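Local structure of Hia (Adhesin) (Haemophilus influenzae, 3EMF) at residues L9-F19 / K29-N40. The protein probably mediates adhesion of the bacterium to host cells as a trimeric autotransporter, of which this chain is one binding-domain fragment. Sequence-based numbering, arbitrary orientation.
Sequences LKAYGDANFNF and KQVQEAYKGLLN
L9 meets L39 through methyl groups, L9 CD1 to L39 CD2, 3.9 Å, beside L63 and V60 of the second subunit. One residue on, the backbones pair: K10 O receives N40 N at 2.7 Å, and water 1 links K10 N to N40 O. A11 and L39 form a single beta bridge, whose other bond runs from Y12 N to L38 O. The carbonyl O of Y12 then takes G37 N at 3.0 Å, joining the type II turn A11-D14 to the type II turn Y35-L38.

The ring of Y12 is clamped between two side chains. K29 CB lies over one face toward the rim, and N40 CB sits 4.0 Å from the centroid over the other. The N40 amide is stacked with the phenol, planes 18° apart, and its OD1 accepts from N42 N.

At G13 and D14 the side-chain amide of Q30 replaces backbone pairing. Its OE1 accepts G13 N at 2.9 Å from above the carbonyl plane, while NE2 gives a bond to D14 O lying near the amide plane. With CG anti to the backbone N (chi1 165°) and a bend at chi2, the amide also stacks on F17, planes 19° apart. N40 ND2 approaches the edge of the F17 ring, 3.6 Å from F17 CD1. F19 finally places CZ 3.7 Å from Q30 CG.

Water 2 touches A11 O, Q30 OE1 and N40 ND2, giving these polar groups a shared partner. Together these bonds fasten the N-terminal loop of the HiaBD2_N region to the end of helix 24-30 and the turns after it. Of the two buried amides, Q30 bonds directly to G13 and D14 while stacking on F17, whereas N40 joins the segments through its backbone N, its stack on Y12 and a water.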
loop_
_atom_site.group_PDB
_atom_site.type_symbol
_atom_site.label_atom_id
_atom_site.label_comp_id
_atom_site.label_asym_id
_atom_site.label_seq_id
_atom_site.Cartn_x
_atom_site.Cartn_y
_atom_site.Cartn_z
ATOM N N LEU A 9 11.853 -14.868 5.529
ATOM C CA LEU A 9 10.572 -14.594 4.878
ATOM C C LEU A 9 10.509 -15.080 3.434
ATOM O O LEU A 9 11.426 -14.837 2.637
ATOM C CB LEU A 9 10.259 -13.090 4.892
ATOM C CG LEU A 9 10.027 -12.442 6.256
ATOM C CD1 LEU A 9 9.956 -10.903 6.118
ATOM C CD2 LEU A 9 8.768 -13.017 6.923
ATOM N N LYS A 10 9.398 -15.723 3.095
ATOM C CA LYS A 10 9.167 -16.189 1.728
ATOM C C LYS A 10 8.102 -15.326 1.080
ATOM O O LYS A 10 7.457 -14.511 1.739
ATOM C CB LYS A 10 8.694 -17.643 1.717
ATOM C CG LYS A 10 9.521 -18.595 2.569
ATOM C CD LYS A 10 8.897 -19.990 2.597
ATOM C CE LYS A 10 9.659 -20.924 3.535
ATOM N NZ LYS A 10 11.071 -21.133 3.088
ATOM N N ALA A 11 7.930 -15.516 -0.218
ATOM C CA ALA A 11 6.865 -14.874 -0.951
ATOM C C ALA A 11 5.751 -15.883 -1.150
ATOM O O ALA A 11 5.981 -17.090 -1.162
ATOM C CB ALA A 11 7.384 -14.398 -2.298
ATOM N N TYR A 12 4.535 -15.398 -1.317
ATOM C CA TYR A 12 3.479 -16.277 -1.752
ATOM C C TYR A 12 3.865 -16.881 -3.103
ATOM O O TYR A 12 4.487 -16.210 -3.935
ATOM C CB TYR A 12 2.183 -15.517 -1.877
ATOM C CG TYR A 12 1.599 -15.177 -0.537
ATOM C CD1 TYR A 12 1.116 -16.171 0.297
ATOM C CD2 TYR A 12 1.554 -13.859 -0.091
ATOM C CE1 TYR A 12 0.589 -15.862 1.541
ATOM C CE2 TYR A 12 1.026 -13.542 1.138
ATOM C CZ TYR A 12 0.541 -14.537 1.949
ATOM O OH TYR A 12 0.010 -14.210 3.184
ATOM N N GLY A 13 3.513 -18.150 -3.295
ATOM C CA GLY A 13 3.837 -18.886 -4.520
ATOM C C GLY A 13 5.078 -19.737 -4.376
ATOM O O GLY A 13 5.359 -20.571 -5.234
ATOM N N ASP A 14 5.831 -19.514 -3.302
ATOM C CA ASP A 14 7.053 -20.273 -3.062
ATOM C C ASP A 14 6.666 -21.739 -2.866
ATOM O O ASP A 14 5.680 -22.041 -2.185
ATOM C CB ASP A 14 7.783 -19.728 -1.827
ATOM C CG ASP A 14 9.197 -20.295 -1.663
ATOM O OD1 ASP A 14 9.368 -21.537 -1.662
ATOM O OD2 ASP A 14 10.144 -19.490 -1.507
ATOM N N ALA A 15 7.457 -22.643 -3.433
ATOM C CA ALA A 15 7.116 -24.069 -3.458
ATOM C C ALA A 15 7.096 -24.771 -2.103
ATOM O O ALA A 15 6.363 -25.744 -1.925
ATOM C CB ALA A 15 8.042 -24.818 -4.411
ATOM N N ASN A 16 7.911 -24.326 -1.154
ATOM C CA ASN A 16 7.981 -25.065 0.115
ATOM C C ASN A 16 7.132 -24.505 1.261
ATOM O O ASN A 16 7.406 -24.761 2.432
ATOM C CB ASN A 16 9.428 -25.334 0.552
ATOM C CG ASN A 16 10.359 -24.180 0.251
ATOM O OD1 ASN A 16 9.953 -23.016 0.257
ATOM N ND2 ASN A 16 11.623 -24.499 -0.008
ATOM N N PHE A 17 6.108 -23.740 0.907
ATOM C CA PHE A 17 5.093 -23.310 1.855
ATOM C C PHE A 17 4.366 -24.565 2.275
ATOM O O PHE A 17 4.070 -25.422 1.438
ATOM C CB PHE A 17 4.129 -22.335 1.179
ATOM C CG PHE A 17 2.902 -22.010 1.994
ATOM C CD1 PHE A 17 2.882 -20.906 2.820
ATOM C CD2 PHE A 17 1.761 -22.792 1.904
ATOM C CE1 PHE A 17 1.754 -20.593 3.559
ATOM C CE2 PHE A 17 0.631 -22.485 2.633
ATOM C CZ PHE A 17 0.627 -21.383 3.464
ATOM N N ASN A 18 4.093 -24.697 3.568
ATOM C CA ASN A 18 3.477 -25.923 4.065
ATOM C C ASN A 18 2.017 -25.724 4.422
ATOM O O ASN A 18 1.681 -25.058 5.416
ATOM C CB ASN A 18 4.231 -26.454 5.279
ATOM C CG ASN A 18 3.560 -27.669 5.890
ATOM O OD1 ASN A 18 2.364 -27.653 6.185
ATOM N ND2 ASN A 18 4.328 -28.727 6.087
ATOM N N PHE A 19 1.151 -26.333 3.624
ATOM C CA PHE A 19 -0.283 -26.115 3.763
ATOM C C PHE A 19 -0.856 -26.552 5.111
ATOM O O PHE A 19 -1.769 -25.909 5.641
ATOM C CB PHE A 19 -1.027 -26.759 2.596
ATOM C CG PHE A 19 -0.796 -26.058 1.302
ATOM C CD1 PHE A 19 -1.523 -24.927 0.975
ATOM C CD2 PHE A 19 0.179 -26.493 0.437
ATOM C CE1 PHE A 19 -1.304 -24.265 -0.209
ATOM C CE2 PHE A 19 0.401 -25.838 -0.752
ATOM C CZ PHE A 19 -0.339 -24.727 -1.075
ATOM N N LYS A 29 -4.129 -17.444 -0.528
ATOM C CA LYS A 29 -3.209 -16.512 -1.139
ATOM C C LYS A 29 -2.056 -17.237 -1.827
ATOM O O LYS A 29 -1.615 -16.846 -2.905
ATOM C CB LYS A 29 -2.661 -15.528 -0.099
ATOM C CG LYS A 29 -3.754 -14.616 0.436
ATOM C CD LYS A 29 -3.235 -13.657 1.537
ATOM C CE LYS A 29 -4.401 -12.916 2.203
ATOM N NZ LYS A 29 -3.944 -11.801 3.131
ATOM N N GLN A 30 -1.567 -18.279 -1.181
ATOM C CA GLN A 30 -0.423 -19.026 -1.687
ATOM C C GLN A 30 -0.647 -19.537 -3.108
ATOM O O GLN A 30 0.294 -19.573 -3.916
ATOM C CB GLN A 30 -0.091 -20.170 -0.724
ATOM C CG GLN A 30 0.839 -21.246 -1.283
ATOM C CD GLN A 30 2.286 -20.809 -1.379
ATOM O OE1 GLN A 30 2.632 -19.678 -1.046
ATOM N NE2 GLN A 30 3.143 -21.707 -1.887
ATOM N N VAL A 31 -1.887 -19.909 -3.432
ATOM C CA VAL A 31 -2.177 -20.577 -4.719
ATOM C C VAL A 31 -2.699 -19.655 -5.815
ATOM O O VAL A 31 -2.914 -20.101 -6.958
ATOM C CB VAL A 31 -3.204 -21.718 -4.556
ATOM C CG1 VAL A 31 -2.672 -22.801 -3.641
ATOM C CG2 VAL A 31 -4.547 -21.159 -4.035
ATOM N N GLN A 32 -2.909 -18.377 -5.483
ATOM C CA GLN A 32 -3.368 -17.398 -6.468
ATOM C C GLN A 32 -2.229 -16.623 -7.152
ATOM O O GLN A 32 -1.389 -16.017 -6.482
ATOM C CB GLN A 32 -4.346 -16.413 -5.815
ATOM C CG GLN A 32 -5.684 -17.023 -5.451
ATOM C CD GLN A 32 -6.609 -16.003 -4.810
ATOM O OE1 GLN A 32 -7.298 -15.253 -5.504
ATOM N NE2 GLN A 32 -6.626 -15.970 -3.478
ATOM N N GLU A 33 -2.217 -16.632 -8.486
ATOM C CA GLU A 33 -1.213 -15.897 -9.248
ATOM C C GLU A 33 -1.198 -14.416 -8.840
ATOM O O GLU A 33 -0.163 -13.768 -8.901
ATOM C CB GLU A 33 -1.463 -16.007 -10.763
ATOM C CG GLU A 33 -1.313 -17.423 -11.336
ATOM N N ALA A 34 -2.350 -13.896 -8.440
ATOM C CA ALA A 34 -2.469 -12.494 -8.023
ATOM C C ALA A 34 -1.529 -12.125 -6.872
ATOM O O ALA A 34 -1.034 -10.993 -6.792
ATOM C CB ALA A 34 -3.911 -12.192 -7.648
ATOM N N TYR A 35 -1.282 -13.078 -5.976
ATOM C CA TYR A 35 -0.445 -12.825 -4.811
ATOM C C TYR A 35 0.991 -13.228 -5.040
ATOM O O TYR A 35 1.854 -12.982 -4.193
ATOM C CB TYR A 35 -0.976 -13.561 -3.576
ATOM C CG TYR A 35 -2.253 -12.971 -3.045
ATOM C CD1 TYR A 35 -2.256 -12.156 -1.915
ATOM C CD2 TYR A 35 -3.454 -13.205 -3.693
ATOM C CE1 TYR A 35 -3.437 -11.608 -1.446
ATOM C CE2 TYR A 35 -4.629 -12.653 -3.245
ATOM C CZ TYR A 35 -4.622 -11.868 -2.119
ATOM O OH TYR A 35 -5.817 -11.342 -1.682
ATOM N N LYS A 36 1.250 -13.862 -6.182
ATOM C CA LYS A 36 2.561 -14.454 -6.389
ATOM C C LYS A 36 3.663 -13.417 -6.289
ATOM O O LYS A 36 3.650 -12.425 -7.019
ATOM C CB LYS A 36 2.644 -15.141 -7.773
ATOM C CG LYS A 36 3.990 -15.791 -8.020
ATOM C CD LYS A 36 4.045 -16.488 -9.408
ATOM C CE LYS A 36 5.447 -17.037 -9.688
ATOM N NZ LYS A 36 5.731 -17.198 -11.159
ATOM N N GLY A 37 4.636 -13.656 -5.419
ATOM C CA GLY A 37 5.745 -12.729 -5.279
ATOM C C GLY A 37 5.551 -11.668 -4.197
ATOM O O GLY A 37 6.484 -10.949 -3.862
ATOM N N LEU A 38 4.349 -11.546 -3.649
ATOM C CA LEU A 38 4.176 -10.645 -2.506
ATOM C C LEU A 38 4.747 -11.333 -1.275
ATOM O O LEU A 38 4.718 -12.556 -1.182
ATOM C CB LEU A 38 2.699 -10.292 -2.276
ATOM C CG LEU A 38 1.971 -9.513 -3.372
ATOM C CD1 LEU A 38 0.521 -9.174 -2.957
ATOM C CD2 LEU A 38 2.744 -8.251 -3.697
ATOM N N LEU A 39 5.242 -10.542 -0.329
ATOM C CA LEU A 39 5.852 -11.067 0.879
ATOM C C LEU A 39 4.825 -11.856 1.672
ATOM O O LEU A 39 3.676 -11.436 1.835
ATOM C CB LEU A 39 6.407 -9.916 1.734
ATOM C CG LEU A 39 7.524 -10.222 2.738
ATOM C CD1 LEU A 39 8.722 -10.847 2.017
ATOM C CD2 LEU A 39 7.936 -8.936 3.471
ATOM N N ASN A 40 5.236 -13.017 2.153
ATOM C CA ASN A 40 4.387 -13.787 3.032
ATOM C C ASN A 40 4.746 -13.473 4.488
ATOM O O ASN A 40 5.658 -14.053 5.050
ATOM C CB ASN A 40 4.508 -15.286 2.764
ATOM C CG ASN A 40 3.562 -16.086 3.633
ATOM O OD1 ASN A 40 2.898 -15.519 4.506
ATOM N ND2 ASN A 40 3.482 -17.395 3.402
HETATM O O HOH W 1 7.344 -16.152 4.849
HETATM O O HOH W 2 4.694 -18.683 0.790
HETATM O O HOH W 3 3.479 -25.066 -1.313
#